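Local structure of hypothetical protein, IPT/TIG domain protein (Bacteroides ovatus, 4HW6) at residues N226-T232 / Y244-H248; E265-M269 / L309-Y313; W142-P148 / C184-F189. The protein is of unknown function but probably serves as an auxiliary nutrient-binding protein, perhaps for carbohydrate, with an IPT/TIG domain joined to a six-bladed beta-propeller. All coordinates share one frame; numbering follows the deposited sequence. Where two conformers were deposited one is given.

All three contacts lie in the beta-propeller and join successive sheets of its ring. Contact 3 packs strand 143-146 against strand 184-189 of the next sheet, contact 1 ties the end of that sheet to the one after it, and contact 2 carries the chain of contacts one sheet further. Contact 1 is the middle member: its centre is about 16 Å from the centre of each of the others. It meets contact 3 through a probable hydrogen bond from Thr232 OG1 to Asp186 OD2 at 3.0 Å, and contact 2 by packing of Thr245 CG2 on Met269 SE at 4.1 Å. Contacts 2 and 3 stay about 13 Å apart at their nearest atoms.

Contact 1 of 3, residues N226-T232 / Y244-H248; sequences NARGAKT and YTRYH
The guanidinium of Arg228 and the imidazole of His248 meet nearly perpendicular, their planes 84° apart, with Arg228 NE 3.7 Å from His248 CD2. One face of the imidazole is taken by its neighbour Tyr247, whose CD1 sits over the ring centre, while Lys231 CE lies at the edge of the Tyr247 ring. The ring of Tyr244 has Arg246 CG at its edge, in plane, and Ala227 CB comes obliquely to its CE2 at 3.9 Å. Arg228 reaches His248 because its chain is extended, with CG trans to the backbone N (chi1 172°). Were Arg228 replaced by an alanine, His248 CD2 and NE2 would probably lose the neighbouring guanidinium, and Asp204 its weak, long ion-pair partner.

The backbones of Ala230 and Arg246 form a single antiparallel bridge as a non-hydrogen-bonded pair. It is flanked by Tyr247 N to Gly229 O at 2.8 Å and by Lys231 N to Thr245 O at 3.1 Å. Gly229 has positive phi, and any CB would collide with Tyr247 CB. A water links Arg228 O at 2.7 Å to His248 N at 3.0 Å, prolonging the backbone pairing.

The charged ends point to other partners: Lys231 NZ to Asp200 and Asn275, Arg246 NH2 to Glu264. The bridge thus joins two neighbouring propeller sheets chiefly through backbone polarity, at the price of burying Thr232 O and Thr245 N without a partner.

Contact 2 of 3, residues E265-M269 / L309-Y313; sequences EEVMM and LAVPY
Val267 is the main bump of this contact, packed against Leu309 and Pro312, and it belongs to a classic beta bulge in which Glu266 and Val267 both face Ile252 of the adjacent strand of the propeller sheet. The two segments run almost alongside, 7° apart in direction, and belong to consecutive sheets of the ring. One branch of the valine, CG2, enters a shallow hollow rimmed by the Ala310 carbonyl oxygen at 3.5 Å, by Val311 CA and by Pro312 CD. It gets there with CG2 trans to the backbone N, and the same setting turns CG1 toward the leucine, whose CB and CD1 it meets.

Leu309 answers as the second bump: its CD1 reaches Glu266 CB at 3.7 Å, crossing the valine side chain at about a right angle. Further along, the pyrrolidine of Pro312 brings CD to 3.6 Å from the Met268 carbonyl oxygen, and its CG only loosely approaches Met269 CG. Lys241 and Ser254 hold Glu266 OE2.

The polar rim is bridged by water. One joins Glu266 O to Leu309 O; another donates to Glu266 O and to Glu266 OE1 and accepts from Leu309 N at 2.9 Å.

Contact 3 of 3, residues W142-P148 / C184-F189; sequences WRMMFDP and CADVNF
Met145 and Phe189 are brought together by their first torsions: Met145 CG lies trans to the backbone N (chi1 176°) and Phe189 CG trans to the carbonyl carbon (chi1 -68°), and the selenomethionine CG touches the edge of the phenyl ring, 3.5 Å from Phe189 CE1. The strands, 143-146 and 184-189, belong to neighbouring beta-propeller blades and run nearly parallel, 15° apart, packing by side chains and probably as the inner strands of those blades.

One face of the Phe189 ring carries two CH-pi contacts, from Asp147 CA and from Pro148 CD, the latter 3.8 Å from the ring centroid. Met145 SE, its chain bent, crosses obliquely to Asn188 and comes 3.9 Å from Asn188 OD1, already gripped in its carbonyl plane by Phe189 N.

Trp142 and Arg143 form a classic beta bulge facing Val158. Arg143 NH1 sits over the centre of the indole and bonds Trp142 O at 2.8 Å, which, with a bond from NH1 to Asn338, helps hold the guanidinium against the ring. The arginine CB and CG meet Asp186 OD1, while Asp186 OD2 accepts from Cys233 N. From the indole edge, Trp142 NE1 makes a weak hydrogen bond to Ala185 O at 3.0 Å.

Contact 1 of 3, residues N226-T232 / Y244-H248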
loop_
_atom_site.group_PDB
_atom_site.type_symbol
_atom_site.label_atom_id
_atom_site.label_comp_id
_atom_site.label_asym_id
_atom_site.label_seq_id
_atom_site.Cartn_x
_atom_site.Cartn_y
_atom_site.Cartn_z
ATOM N N ASN A 226 -28.912 12.093 -4.742
ATOM C CA ASN A 226 -28.465 13.300 -5.415
ATOM C C ASN A 226 -27.483 14.065 -4.555
ATOM O O ASN A 226 -27.626 14.143 -3.325
ATOM C CB ASN A 226 -29.642 14.230 -5.708
ATOM C CG ASN A 226 -30.650 13.632 -6.650
ATOM O OD1 ASN A 226 -30.349 12.710 -7.421
ATOM N ND2 ASN A 226 -31.871 14.165 -6.603
ATOM N N ALA A 227 -26.471 14.638 -5.193
ATOM C CA ALA A 227 -25.514 15.461 -4.475
ATOM C C ALA A 227 -24.710 16.159 -5.551
ATOM O O ALA A 227 -24.178 15.519 -6.445
ATOM C CB ALA A 227 -24.596 14.617 -3.608
ATOM N N ARG A 228 -24.663 17.475 -5.451
ATOM C CA ARG A 228 -23.870 18.293 -6.321
ATOM C C ARG A 228 -22.478 18.507 -5.763
ATOM O O ARG A 228 -22.291 18.795 -4.571
ATOM C CB ARG A 228 -24.591 19.623 -6.478
ATOM C CG ARG A 228 -23.802 20.673 -7.218
ATOM C CD ARG A 228 -24.670 21.884 -7.424
ATOM N NE ARG A 228 -23.908 22.931 -8.076
ATOM C CZ ARG A 228 -24.457 24.036 -8.568
ATOM N NH1 ARG A 228 -25.767 24.248 -8.458
ATOM N NH2 ARG A 228 -23.689 24.955 -9.148
ATOM N N GLY A 229 -21.473 18.426 -6.634
ATOM C CA GLY A 229 -20.084 18.645 -6.227
ATOM C C GLY A 229 -19.551 17.723 -5.151
ATOM O O GLY A 229 -18.728 18.149 -4.314
ATOM N N ALA A 230 -20.000 16.473 -5.163
ATOM C CA ALA A 230 -19.543 15.494 -4.179
ATOM C C ALA A 230 -18.114 15.061 -4.437
ATOM O O ALA A 230 -17.713 14.848 -5.607
ATOM C CB ALA A 230 -20.497 14.289 -4.111
ATOM N N LYS A 231 -17.354 14.877 -3.342
ATOM C CA LYS A 231 -15.904 14.661 -3.419
ATOM C C LYS A 231 -15.343 13.353 -2.852
ATOM O O LYS A 231 -14.249 12.935 -3.226
ATOM C CB LYS A 231 -15.186 15.800 -2.688
ATOM C CG LYS A 231 -15.444 17.186 -3.247
ATOM C CD LYS A 231 -15.032 17.297 -4.703
ATOM C CE LYS A 231 -15.057 18.733 -5.204
ATOM N NZ LYS A 231 -14.388 18.802 -6.532
ATOM N N THR A 232 -16.070 12.729 -1.946
ATOM C CA THR A 232 -15.530 11.619 -1.152
ATOM C C THR A 232 -16.667 10.759 -0.628
ATOM O O THR A 232 -17.805 11.221 -0.536
ATOM C CB THR A 232 -14.606 12.129 -0.003
ATOM O OG1 THR A 232 -13.924 11.032 0.633
ATOM C CG2 THR A 232 -15.364 12.927 1.043
ATOM N N TYR A 244 -19.964 11.928 3.249
ATOM C CA TYR A 244 -19.470 12.673 2.108
ATOM C C TYR A 244 -19.464 14.177 2.318
ATOM O O TYR A 244 -20.037 14.680 3.284
ATOM C CB TYR A 244 -20.246 12.312 0.845
ATOM C CG TYR A 244 -21.725 12.677 0.822
ATOM C CD1 TYR A 244 -22.688 11.880 1.453
ATOM C CD2 TYR A 244 -22.171 13.806 0.145
ATOM C CE1 TYR A 244 -24.036 12.201 1.389
ATOM C CE2 TYR A 244 -23.518 14.136 0.089
ATOM C CZ TYR A 244 -24.450 13.324 0.689
ATOM O OH TYR A 244 -25.795 13.655 0.650
ATOM N N THR A 245 -18.767 14.877 1.413
ATOM C CA THR A 245 -18.810 16.318 1.337
ATOM C C THR A 245 -19.266 16.749 -0.056
ATOM O O THR A 245 -19.154 15.981 -1.024
ATOM C CB THR A 245 -17.434 16.992 1.632
ATOM O OG1 THR A 245 -16.501 16.690 0.584
ATOM C CG2 THR A 245 -16.853 16.544 2.964
ATOM N N ARG A 246 -19.827 17.954 -0.110
ATOM C CA ARG A 246 -20.219 18.638 -1.343
ATOM C C ARG A 246 -19.587 20.022 -1.415
ATOM O O ARG A 246 -19.561 20.764 -0.438
ATOM C CB ARG A 246 -21.729 18.848 -1.375
ATOM C CG ARG A 246 -22.553 17.577 -1.485
ATOM C CD ARG A 246 -24.024 17.913 -1.439
ATOM N NE ARG A 246 -24.369 18.483 -0.136
ATOM C CZ ARG A 246 -25.473 19.150 0.173
ATOM N NH1 ARG A 246 -26.417 19.405 -0.728
ATOM N NH2 ARG A 246 -25.630 19.590 1.417
ATOM N N TYR A 247 -19.117 20.386 -2.601
ATOM C CA TYR A 247 -18.393 21.625 -2.813
ATOM C C TYR A 247 -19.020 22.855 -2.186
ATOM O O TYR A 247 -18.317 23.653 -1.574
ATOM C CB TYR A 247 -18.178 21.828 -4.317
ATOM C CG TYR A 247 -17.322 23.021 -4.677
ATOM C CD1 TYR A 247 -17.881 24.273 -4.841
ATOM C CD2 TYR A 247 -15.947 22.882 -4.899
ATOM C CE1 TYR A 247 -17.107 25.358 -5.180
ATOM C CE2 TYR A 247 -15.165 23.966 -5.219
ATOM C CZ TYR A 247 -15.736 25.198 -5.359
ATOM O OH TYR A 247 -14.960 26.310 -5.691
ATOM N N HIS A 248 -20.337 23.021 -2.331
ATOM C CA HIS A 248 -20.977 24.258 -1.921
ATOM C C HIS A 248 -21.499 24.322 -0.482
ATOM O O HIS A 248 -22.198 25.280 -0.125
ATOM C CB HIS A 248 -22.109 24.576 -2.875
ATOM C CG HIS A 248 -21.641 24.957 -4.238
ATOM N ND1 HIS A 248 -21.037 26.171 -4.496
ATOM C CD2 HIS A 248 -21.673 24.284 -5.417
ATOM C CE1 HIS A 248 -20.735 26.237 -5.784
ATOM N NE2 HIS A 248 -21.119 25.113 -6.368
HETATM O O HOH W 1 -22.425 21.432 -3.825
#

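Contact 2 of 3, residues E265-M269 / L309-Y313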
loop_
_atom_site.group_PDB
_atom_site.type_symbol
_atom_site.label_atom_id
_atom_site.label_comp_id
_atom_site.label_asym_id
_atom_site.label_seq_id
_atom_site.Cartn_x
_atom_site.Cartn_y
_atom_site.Cartn_z
ATOM N N GLU A 265 -26.528 17.479 7.464
ATOM C CA GLU A 265 -25.505 18.060 8.309
ATOM C C GLU A 265 -25.184 17.131 9.479
ATOM O O GLU A 265 -25.732 17.296 10.578
ATOM C CB GLU A 265 -25.997 19.418 8.809
ATOM C CG GLU A 265 -24.907 20.269 9.443
ATOM C CD GLU A 265 -25.449 21.590 9.946
ATOM O OE1 GLU A 265 -25.981 22.368 9.130
ATOM O OE2 GLU A 265 -25.338 21.853 11.154
ATOM N N GLU A 266 -24.312 16.145 9.252
ATOM C CA GLU A 266 -23.777 15.336 10.368
ATOM C C GLU A 266 -23.008 16.266 11.300
ATOM O O GLU A 266 -23.161 16.187 12.512
ATOM C CB GLU A 266 -22.878 14.200 9.882
ATOM C CG GLU A 266 -23.623 13.067 9.167
ATOM C CD GLU A 266 -24.259 12.072 10.115
ATOM O OE1 GLU A 266 -24.122 12.236 11.353
ATOM O OE2 GLU A 266 -24.901 11.099 9.628
ATOM N N VAL A 267 -22.187 17.146 10.725
ATOM C CA VAL A 267 -21.497 18.188 11.492
ATOM C C VAL A 267 -21.062 19.298 10.564
ATOM O O VAL A 267 -20.802 19.049 9.391
ATOM C CB VAL A 267 -20.275 17.592 12.258
ATOM C CG1 VAL A 267 -19.130 17.251 11.318
ATOM C CG2 VAL A 267 -19.828 18.518 13.392
HETATM N N MSE A 268 -20.982 20.524 11.074
HETATM C CA MSE A 268 -20.424 21.636 10.293
HETATM C C MSE A 268 -18.917 21.465 10.165
HETATM O O MSE A 268 -18.253 20.927 11.057
HETATM C CB MSE A 268 -20.697 22.990 10.958
HETATM C CG MSE A 268 -22.158 23.382 11.013
HETATM SE SE MSE A 268 -22.977 23.501 9.258
HETATM C CE MSE A 268 -21.833 24.762 8.293
HETATM N N MSE A 269 -18.380 21.954 9.054
HETATM C CA MSE A 269 -16.944 22.062 8.850
HETATM C C MSE A 269 -16.582 23.533 8.729
HETATM O O MSE A 269 -17.431 24.394 8.481
HETATM C CB MSE A 269 -16.499 21.292 7.597
HETATM C CG MSE A 269 -16.405 19.793 7.805
HETATM SE SE MSE A 269 -15.858 18.861 6.170
HETATM C CE MSE A 269 -14.105 19.710 6.005
ATOM N N LEU A 309 -21.297 12.966 15.090
ATOM C CA LEU A 309 -19.941 13.477 14.918
ATOM C C LEU A 309 -19.659 14.693 15.787
ATOM O O LEU A 309 -20.506 15.568 15.948
ATOM C CB LEU A 309 -19.689 13.833 13.446
ATOM C CG LEU A 309 -19.889 12.750 12.383
ATOM C CD1 LEU A 309 -19.490 13.236 10.986
ATOM C CD2 LEU A 309 -19.055 11.523 12.740
ATOM N N ALA A 310 -18.455 14.761 16.332
ATOM C CA ALA A 310 -18.002 15.925 17.065
ATOM C C ALA A 310 -17.429 16.981 16.120
ATOM O O ALA A 310 -17.187 16.729 14.925
ATOM C CB ALA A 310 -16.972 15.531 18.118
ATOM N N VAL A 311 -17.191 18.169 16.674
ATOM C CA VAL A 311 -16.560 19.246 15.928
ATOM C C VAL A 311 -15.186 18.753 15.460
ATOM O O VAL A 311 -14.386 18.278 16.288
ATOM C CB VAL A 311 -16.401 20.515 16.791
ATOM C CG1 VAL A 311 -15.550 21.536 16.059
ATOM C CG2 VAL A 311 -17.781 21.102 17.129
ATOM N N PRO A 312 -14.915 18.821 14.144
ATOM C CA PRO A 312 -13.567 18.421 13.686
ATOM C C PRO A 312 -12.496 19.348 14.186
ATOM O O PRO A 312 -12.741 20.551 14.366
ATOM C CB PRO A 312 -13.644 18.539 12.170
ATOM C CG PRO A 312 -15.110 18.425 11.872
ATOM C CD PRO A 312 -15.791 19.136 13.009
ATOM N N TYR A 313 -11.309 18.795 14.404
ATOM C CA TYR A 313 -10.163 19.603 14.825
ATOM C C TYR A 313 -8.927 19.259 14.022
ATOM O O TYR A 313 -8.746 18.112 13.630
ATOM C CB TYR A 313 -9.894 19.449 16.333
ATOM C CG TYR A 313 -9.597 18.047 16.787
ATOM C CD1 TYR A 313 -8.301 17.548 16.773
ATOM C CD2 TYR A 313 -10.614 17.225 17.269
ATOM C CE1 TYR A 313 -8.035 16.273 17.182
ATOM C CE2 TYR A 313 -10.341 15.937 17.719
ATOM C CZ TYR A 313 -9.048 15.475 17.662
ATOM O OH TYR A 313 -8.728 14.207 18.132
HETATM O O HOH W 2 -23.657 13.784 13.564
HETATM O O HOH W 3 -22.833 16.743 15.256
#

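Contact 3 of 3, residues W142-P148 / C184-F189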
loop_
_atom_site.group_PDB
_atom_site.type_symbol
_atom_site.label_atom_id
_atom_site.label_comp_id
_atom_site.label_asym_id
_atom_site.label_seq_id
_atom_site.Cartn_x
_atom_site.Cartn_y
_atom_site.Cartn_z
ATOM N N TRP A 142 -6.478 8.099 -9.379
ATOM C CA TRP A 142 -6.931 9.160 -8.500
ATOM C C TRP A 142 -7.183 8.675 -7.067
ATOM O O TRP A 142 -6.704 9.279 -6.110
ATOM C CB TRP A 142 -8.179 9.830 -9.111
ATOM C CG TRP A 142 -8.766 10.902 -8.254
ATOM C CD1 TRP A 142 -9.980 10.867 -7.645
ATOM C CD2 TRP A 142 -8.167 12.144 -7.900
ATOM N NE1 TRP A 142 -10.173 12.013 -6.917
ATOM C CE2 TRP A 142 -9.074 12.816 -7.048
ATOM C CE3 TRP A 142 -6.961 12.765 -8.223
ATOM C CZ2 TRP A 142 -8.811 14.075 -6.526
ATOM C CZ3 TRP A 142 -6.698 14.022 -7.697
ATOM C CH2 TRP A 142 -7.611 14.652 -6.844
ATOM N N ARG A 143 -7.982 7.624 -6.914
ATOM C CA ARG A 143 -8.230 6.998 -5.611
ATOM C C ARG A 143 -8.345 5.491 -5.803
ATOM O O ARG A 143 -9.101 5.033 -6.674
ATOM C CB ARG A 143 -9.539 7.478 -4.977
ATOM C CG ARG A 143 -9.631 8.963 -4.689
ATOM C CD ARG A 143 -8.735 9.375 -3.534
ATOM N NE ARG A 143 -8.858 10.815 -3.243
ATOM C CZ ARG A 143 -8.025 11.779 -3.641
ATOM N NH1 ARG A 143 -6.977 11.527 -4.404
ATOM N NH2 ARG A 143 -8.249 13.034 -3.260
HETATM N N MSE A 144 -7.619 4.729 -4.979
HETATM C CA MSE A 144 -7.593 3.264 -5.034
HETATM C C MSE A 144 -8.356 2.619 -3.898
HETATM O O MSE A 144 -8.444 3.173 -2.788
HETATM C CB MSE A 144 -6.155 2.740 -4.854
HETATM C CG MSE A 144 -5.251 2.987 -5.939
HETATM SE SE MSE A 144 -3.457 2.418 -5.337
HETATM C CE MSE A 144 -2.696 2.589 -7.102
HETATM N N MSE A 145 -8.865 1.416 -4.164
HETATM C CA MSE A 145 -9.492 0.611 -3.112
HETATM C C MSE A 145 -9.501 -0.874 -3.491
HETATM O O MSE A 145 -9.918 -1.254 -4.589
HETATM C CB MSE A 145 -10.915 1.129 -2.936
HETATM C CG MSE A 145 -11.779 0.409 -1.996
HETATM SE SE MSE A 145 -11.511 0.924 -0.162
HETATM C CE MSE A 145 -10.676 2.656 -0.318
ATOM N N PHE A 146 -9.043 -1.729 -2.573
ATOM C CA PHE A 146 -9.235 -3.159 -2.724
ATOM C C PHE A 146 -10.705 -3.509 -2.436
ATOM O O PHE A 146 -11.326 -2.940 -1.526
ATOM C CB PHE A 146 -8.329 -3.950 -1.749
ATOM C CG PHE A 146 -6.937 -4.204 -2.261
ATOM C CD1 PHE A 146 -6.716 -5.189 -3.199
ATOM C CD2 PHE A 146 -5.846 -3.516 -1.751
ATOM C CE1 PHE A 146 -5.443 -5.454 -3.673
ATOM C CE2 PHE A 146 -4.565 -3.789 -2.217
ATOM C CZ PHE A 146 -4.372 -4.751 -3.176
ATOM N N ASP A 147 -11.243 -4.462 -3.186
ATOM C CA ASP A 147 -12.512 -5.101 -2.840
ATOM C C ASP A 147 -12.279 -5.898 -1.556
ATOM O O ASP A 147 -11.465 -6.819 -1.551
ATOM C CB ASP A 147 -12.981 -5.980 -3.996
ATOM C CG ASP A 147 -14.236 -6.793 -3.682
ATOM O OD1 ASP A 147 -14.700 -6.844 -2.519
ATOM O OD2 ASP A 147 -14.753 -7.388 -4.642
ATOM N N PRO A 148 -12.976 -5.546 -0.463
ATOM C CA PRO A 148 -12.709 -6.227 0.824
ATOM C C PRO A 148 -13.079 -7.718 0.888
ATOM O O PRO A 148 -12.646 -8.420 1.815
ATOM C CB PRO A 148 -13.546 -5.420 1.825
ATOM C CG PRO A 148 -14.673 -4.906 1.006
ATOM C CD PRO A 148 -14.068 -4.555 -0.335
ATOM N N CYS A 184 -15.500 10.481 -11.842
ATOM C CA CYS A 184 -15.484 9.557 -10.702
ATOM C C CYS A 184 -14.494 10.057 -9.667
ATOM O O CYS A 184 -13.272 9.989 -9.887
ATOM C CB CYS A 184 -15.095 8.142 -11.132
ATOM S SG CYS A 184 -16.261 7.334 -12.235
ATOM N N ALA A 185 -15.015 10.563 -8.547
ATOM C CA ALA A 185 -14.180 11.251 -7.547
ATOM C C ALA A 185 -13.657 10.372 -6.418
ATOM O O ALA A 185 -12.668 10.720 -5.779
ATOM C CB ALA A 185 -14.955 12.430 -6.958
ATOM N N ASP A 186 -14.350 9.279 -6.113
ATOM C CA ASP A 186 -13.944 8.384 -5.036
ATOM C C ASP A 186 -14.647 7.028 -5.207
ATOM O O ASP A 186 -15.642 6.913 -5.924
ATOM C CB ASP A 186 -14.249 9.011 -3.659
ATOM C CG ASP A 186 -13.442 8.362 -2.493
ATOM O OD1 ASP A 186 -12.489 7.562 -2.758
ATOM O OD2 ASP A 186 -13.725 8.698 -1.302
ATOM N N VAL A 187 -14.107 6.020 -4.538
ATOM C CA VAL A 187 -14.650 4.653 -4.587
ATOM C C VAL A 187 -14.503 4.056 -3.201
ATOM O O VAL A 187 -13.512 4.311 -2.509
ATOM C CB VAL A 187 -13.967 3.770 -5.672
ATOM C CG1 VAL A 187 -12.440 3.721 -5.486
ATOM C CG2 VAL A 187 -14.576 2.377 -5.689
ATOM N N ASN A 188 -15.505 3.310 -2.778
ATOM C CA ASN A 188 -15.451 2.576 -1.525
ATOM C C ASN A 188 -16.394 1.386 -1.648
ATOM O O ASN A 188 -16.943 1.150 -2.720
ATOM C CB ASN A 188 -15.835 3.488 -0.343
ATOM C CG ASN A 188 -15.158 3.092 0.947
ATOM O OD1 ASN A 188 -14.968 1.891 1.246
ATOM N ND2 ASN A 188 -14.782 4.095 1.735
ATOM N N PHE A 189 -16.551 0.622 -0.573
ATOM C CA PHE A 189 -17.470 -0.499 -0.539
ATOM C C PHE A 189 -18.351 -0.432 0.699
ATOM O O PHE A 189 -17.892 -0.066 1.802
ATOM C CB PHE A 189 -16.694 -1.819 -0.566
ATOM C CG PHE A 189 -15.985 -2.067 -1.870
ATOM C CD1 PHE A 189 -14.773 -1.488 -2.139
ATOM C CD2 PHE A 189 -16.541 -2.883 -2.824
ATOM C CE1 PHE A 189 -14.157 -1.683 -3.364
ATOM C CE2 PHE A 189 -15.926 -3.090 -4.033
ATOM C CZ PHE A 189 -14.725 -2.494 -4.305
#